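Local coordinates for protein endoglucanase EG-II (Hypocrea jecorina, PDB 3QR3) that catalyses endohydrolysis of beta-1,4-glucosidic linkages in cellulose, as a fungal endoglucanase with a glycoside hydrolase family 5 catalytic domain, at residues 66-78 / 120-132. Numbering follows the deposited sequence. Where two conformers were deposited one is given.
Sequences WQYLVNNNLGGNL and PTNAQFTSLWSQL
Trp-66 and the loop 70-78 that follows it in the chain pack on the first turns of helix 122-136, joining two neighbouring beta-alpha elements on the outside of the family 5 TIM barrel. The apolar layer centres on the indole: Leu-128 CD2 sits over its five-membered ring in a CH-pi contact, 3.7 Å from the centroid. On the same face, toward the rim, lies Phe-125 CD1, the two aromatic planes being inclined at 55°. With CG anti to the backbone N (chi1 -174°), the six-membered end of the indole comes up to Pro-120 and Phe-125. Leu-128 CD1 meets Leu-78 CD2 at 3.9 Å, and Ile-104 of strand 99-104 touches Trp-66, Leu-69 and Leu-128 from the barrel wall. Nearer the helix start, Leu-74 CD2 lies against Pro-120 CG and the Gln-124 amide.

Both direct hydrogen bonds between the segments belong to Gln-131: NE2 donates to Gly-76 O (3.0 Å) and OE1 accepts from Leu-78 N (2.9 Å), each fairly straight (N-H...O 159°). NE2 also donates to Ser-127 O one turn back; both acceptors lie near the amide plane, and the three bonds together set its rotation. A leucine here would probably leave Gly-76 O and Leu-78 N without these mates and let the loop shift.

Two waters fill in: one links Gly-76 O with Ser-127 OG; the other accepts from Trp-66 NE1 (3.1 Å) and Gly-75 N and donates to Gln-124 O at 2.7 Å.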
# COMPACT_ATOMS: atom_id res chain seq x y z
N TRP A 66 4.13 -3.20 -11.94
CA TRP A 66 5.15 -4.21 -12.23
C TRP A 66 5.77 -3.95 -13.61
O TRP A 66 6.99 -3.91 -13.76
CB TRP A 66 4.48 -5.58 -12.21
CG TRP A 66 5.36 -6.77 -12.35
CD1 TRP A 66 6.70 -6.81 -12.61
CD2 TRP A 66 4.93 -8.13 -12.26
NE1 TRP A 66 7.14 -8.12 -12.67
CE2 TRP A 66 6.06 -8.95 -12.47
CE3 TRP A 66 3.69 -8.74 -12.03
CZ2 TRP A 66 5.99 -10.34 -12.45
CZ3 TRP A 66 3.62 -10.12 -12.01
CH2 TRP A 66 4.77 -10.91 -12.22
N GLN A 67 4.92 -3.74 -14.61
CA GLN A 67 5.38 -3.56 -15.99
C GLN A 67 6.32 -2.38 -16.09
O GLN A 67 7.27 -2.39 -16.87
CB GLN A 67 4.20 -3.38 -16.96
CG GLN A 67 3.40 -4.66 -17.20
CD GLN A 67 2.28 -4.87 -16.18
OE1 GLN A 67 2.39 -4.45 -15.02
NE2 GLN A 67 1.19 -5.50 -16.62
N TYR A 68 6.07 -1.35 -15.29
CA TYR A 68 6.92 -0.17 -15.31
C TYR A 68 8.35 -0.50 -14.85
O TYR A 68 9.33 -0.08 -15.47
CB TYR A 68 6.34 0.95 -14.42
CG TYR A 68 7.23 2.16 -14.43
CD1 TYR A 68 7.25 3.02 -15.51
CD2 TYR A 68 8.08 2.42 -13.36
CE1 TYR A 68 8.08 4.12 -15.54
CE2 TYR A 68 8.91 3.51 -13.37
CZ TYR A 68 8.91 4.36 -14.46
OH TYR A 68 9.74 5.44 -14.46
N LEU A 69 8.46 -1.24 -13.75
CA LEU A 69 9.76 -1.48 -13.14
C LEU A 69 10.67 -2.31 -14.03
O LEU A 69 11.89 -2.12 -14.03
CB LEU A 69 9.61 -2.15 -11.76
CG LEU A 69 9.03 -1.25 -10.66
CD1 LEU A 69 8.91 -2.00 -9.35
CD2 LEU A 69 9.86 0.03 -10.48
N VAL A 70 10.09 -3.23 -14.79
CA VAL A 70 10.87 -4.07 -15.68
C VAL A 70 10.71 -3.65 -17.14
O VAL A 70 11.11 -4.36 -18.04
CB VAL A 70 10.50 -5.55 -15.53
CG1 VAL A 70 10.88 -6.06 -14.13
CG2 VAL A 70 9.01 -5.76 -15.81
N ASN A 71 10.13 -2.47 -17.35
CA ASN A 71 9.81 -1.99 -18.70
C ASN A 71 9.23 -3.08 -19.59
O ASN A 71 9.73 -3.34 -20.69
CB ASN A 71 11.05 -1.35 -19.36
CG ASN A 71 10.69 -0.54 -20.61
OD1 ASN A 71 9.67 0.13 -20.67
ND2 ASN A 71 11.56 -0.61 -21.61
N ASN A 72 8.16 -3.73 -19.11
CA ASN A 72 7.45 -4.76 -19.88
C ASN A 72 8.21 -6.05 -20.17
O ASN A 72 7.72 -6.90 -20.91
CB ASN A 72 6.89 -4.17 -21.18
CG ASN A 72 5.92 -3.03 -20.91
OD1 ASN A 72 4.87 -3.22 -20.30
ND2 ASN A 72 6.28 -1.83 -21.36
N ASN A 73 9.40 -6.20 -19.58
CA ASN A 73 10.18 -7.43 -19.72
C ASN A 73 9.90 -8.40 -18.57
O ASN A 73 10.58 -8.36 -17.55
CB ASN A 73 11.67 -7.12 -19.77
CG ASN A 73 12.05 -6.25 -20.96
OD1 ASN A 73 12.89 -5.37 -20.85
ND2 ASN A 73 11.42 -6.50 -22.09
N LEU A 74 8.89 -9.23 -18.75
CA LEU A 74 8.49 -10.15 -17.69
C LEU A 74 9.67 -11.03 -17.30
O LEU A 74 10.28 -11.68 -18.14
CB LEU A 74 7.31 -11.00 -18.15
CG LEU A 74 6.84 -12.01 -17.11
CD1 LEU A 74 6.45 -11.29 -15.82
CD2 LEU A 74 5.68 -12.84 -17.65
N GLY A 75 9.99 -11.05 -16.00
CA GLY A 75 11.07 -11.88 -15.49
C GLY A 75 12.44 -11.29 -15.75
O GLY A 75 13.45 -11.89 -15.42
N GLY A 76 12.49 -10.10 -16.35
CA GLY A 76 13.76 -9.47 -16.69
C GLY A 76 14.39 -8.65 -15.57
O GLY A 76 13.87 -8.59 -14.46
N ASN A 77 15.52 -8.03 -15.87
CA ASN A 77 16.18 -7.15 -14.92
C ASN A 77 15.36 -5.88 -14.77
O ASN A 77 14.68 -5.46 -15.71
CB ASN A 77 17.60 -6.82 -15.38
CG ASN A 77 18.51 -8.05 -15.40
OD1 ASN A 77 18.30 -9.01 -14.67
ND2 ASN A 77 19.54 -8.01 -16.25
N LEU A 78 15.38 -5.27 -13.59
CA LEU A 78 14.75 -3.97 -13.43
C LEU A 78 15.32 -3.04 -14.49
O LEU A 78 16.54 -3.03 -14.73
CB LEU A 78 15.03 -3.39 -12.04
CG LEU A 78 14.56 -4.20 -10.82
CD1 LEU A 78 14.99 -3.52 -9.53
CD2 LEU A 78 13.06 -4.40 -10.86
N PRO A 120 2.18 -15.37 -15.15
CA PRO A 120 3.61 -15.53 -14.83
C PRO A 120 3.84 -16.68 -13.84
O PRO A 120 2.95 -17.00 -13.07
CB PRO A 120 3.96 -14.20 -14.16
CG PRO A 120 2.98 -13.22 -14.73
CD PRO A 120 1.71 -13.99 -14.93
N THR A 121 5.02 -17.29 -13.89
CA THR A 121 5.36 -18.36 -12.95
C THR A 121 5.80 -17.70 -11.66
O THR A 121 6.10 -16.50 -11.67
CB THR A 121 6.54 -19.18 -13.44
OG1 THR A 121 7.68 -18.32 -13.62
CG2 THR A 121 6.20 -19.87 -14.77
N ASN A 122 5.84 -18.46 -10.57
CA ASN A 122 6.31 -17.92 -9.30
C ASN A 122 7.70 -17.32 -9.48
O ASN A 122 8.00 -16.28 -8.93
CB ASN A 122 6.35 -18.98 -8.18
CG ASN A 122 4.97 -19.30 -7.62
OD1 ASN A 122 4.79 -20.26 -6.87
ND2 ASN A 122 3.98 -18.49 -7.98
N ALA A 123 8.55 -18.00 -10.27
CA ALA A 123 9.92 -17.53 -10.45
C ALA A 123 9.98 -16.17 -11.16
O ALA A 123 10.88 -15.36 -10.91
CB ALA A 123 10.75 -18.56 -11.21
N GLN A 124 9.04 -15.91 -12.06
CA GLN A 124 9.06 -14.64 -12.79
C GLN A 124 8.66 -13.48 -11.85
O GLN A 124 9.04 -12.33 -12.08
CB GLN A 124 8.16 -14.71 -14.01
CG GLN A 124 8.75 -15.51 -15.19
CD GLN A 124 7.75 -15.74 -16.31
OE1 GLN A 124 6.58 -16.03 -16.07
NE2 GLN A 124 8.22 -15.60 -17.55
N PHE A 125 7.91 -13.80 -10.80
CA PHE A 125 7.46 -12.82 -9.82
C PHE A 125 8.49 -12.66 -8.70
O PHE A 125 8.76 -11.55 -8.27
CB PHE A 125 6.07 -13.23 -9.28
CG PHE A 125 5.49 -12.28 -8.26
CD1 PHE A 125 5.38 -10.92 -8.53
CD2 PHE A 125 4.98 -12.76 -7.06
CE1 PHE A 125 4.81 -10.05 -7.59
CE2 PHE A 125 4.41 -11.91 -6.12
CZ PHE A 125 4.32 -10.55 -6.39
N THR A 126 9.06 -13.77 -8.24
CA THR A 126 10.04 -13.69 -7.16
C THR A 126 11.30 -12.98 -7.68
O THR A 126 12.01 -12.30 -6.94
CB THR A 126 10.43 -15.08 -6.58
OG1 THR A 126 11.06 -15.86 -7.60
CG2 THR A 126 9.20 -15.83 -6.07
N SER A 127 11.57 -13.16 -8.97
CA SER A 127 12.67 -12.45 -9.62
C SER A 127 12.54 -10.93 -9.49
O SER A 127 13.53 -10.22 -9.30
CB SER A 127 12.74 -12.84 -11.10
OG SER A 127 13.06 -11.72 -11.90
N LEU A 128 11.31 -10.43 -9.58
CA LEU A 128 11.07 -9.00 -9.37
C LEU A 128 11.42 -8.63 -7.93
O LEU A 128 12.20 -7.71 -7.69
CB LEU A 128 9.60 -8.66 -9.66
CG LEU A 128 9.14 -7.29 -9.17
CD1 LEU A 128 9.72 -6.20 -10.07
CD2 LEU A 128 7.60 -7.21 -9.11
N TRP A 129 10.88 -9.38 -6.98
CA TRP A 129 11.08 -9.05 -5.57
C TRP A 129 12.51 -9.30 -5.10
O TRP A 129 13.01 -8.60 -4.22
CB TRP A 129 10.06 -9.76 -4.69
CG TRP A 129 8.78 -8.99 -4.64
CD1 TRP A 129 7.57 -9.35 -5.17
CD2 TRP A 129 8.59 -7.69 -4.06
NE1 TRP A 129 6.64 -8.37 -4.94
CE2 TRP A 129 7.24 -7.34 -4.26
CE3 TRP A 129 9.43 -6.80 -3.39
CZ2 TRP A 129 6.71 -6.12 -3.81
CZ3 TRP A 129 8.90 -5.59 -2.95
CH2 TRP A 129 7.55 -5.26 -3.16
N SER A 130 13.19 -10.27 -5.69
CA SER A 130 14.57 -10.55 -5.31
C SER A 130 15.44 -9.33 -5.64
O SER A 130 16.29 -8.92 -4.86
CB SER A 130 15.07 -11.80 -6.03
OG SER A 130 16.37 -12.15 -5.59
N GLN A 131 15.19 -8.74 -6.81
CA GLN A 131 15.94 -7.57 -7.22
C GLN A 131 15.65 -6.35 -6.35
O GLN A 131 16.57 -5.63 -5.96
CB GLN A 131 15.65 -7.23 -8.68
CG GLN A 131 16.15 -8.29 -9.65
CD GLN A 131 15.82 -7.93 -11.07
OE1 GLN A 131 16.51 -7.13 -11.69
NE2 GLN A 131 14.75 -8.50 -11.59
N LEU A 132 14.38 -6.11 -6.05
CA LEU A 132 14.02 -5.00 -5.17
C LEU A 132 14.64 -5.18 -3.78
O LEU A 132 15.16 -4.24 -3.20
CB LEU A 132 12.50 -4.85 -5.08
CG LEU A 132 11.86 -4.38 -6.38
CD1 LEU A 132 10.33 -4.49 -6.31
CD2 LEU A 132 12.30 -2.94 -6.66
O HOH W 1 9.52 -10.01 -13.47
O HOH W 2 12.04 -9.60 -12.76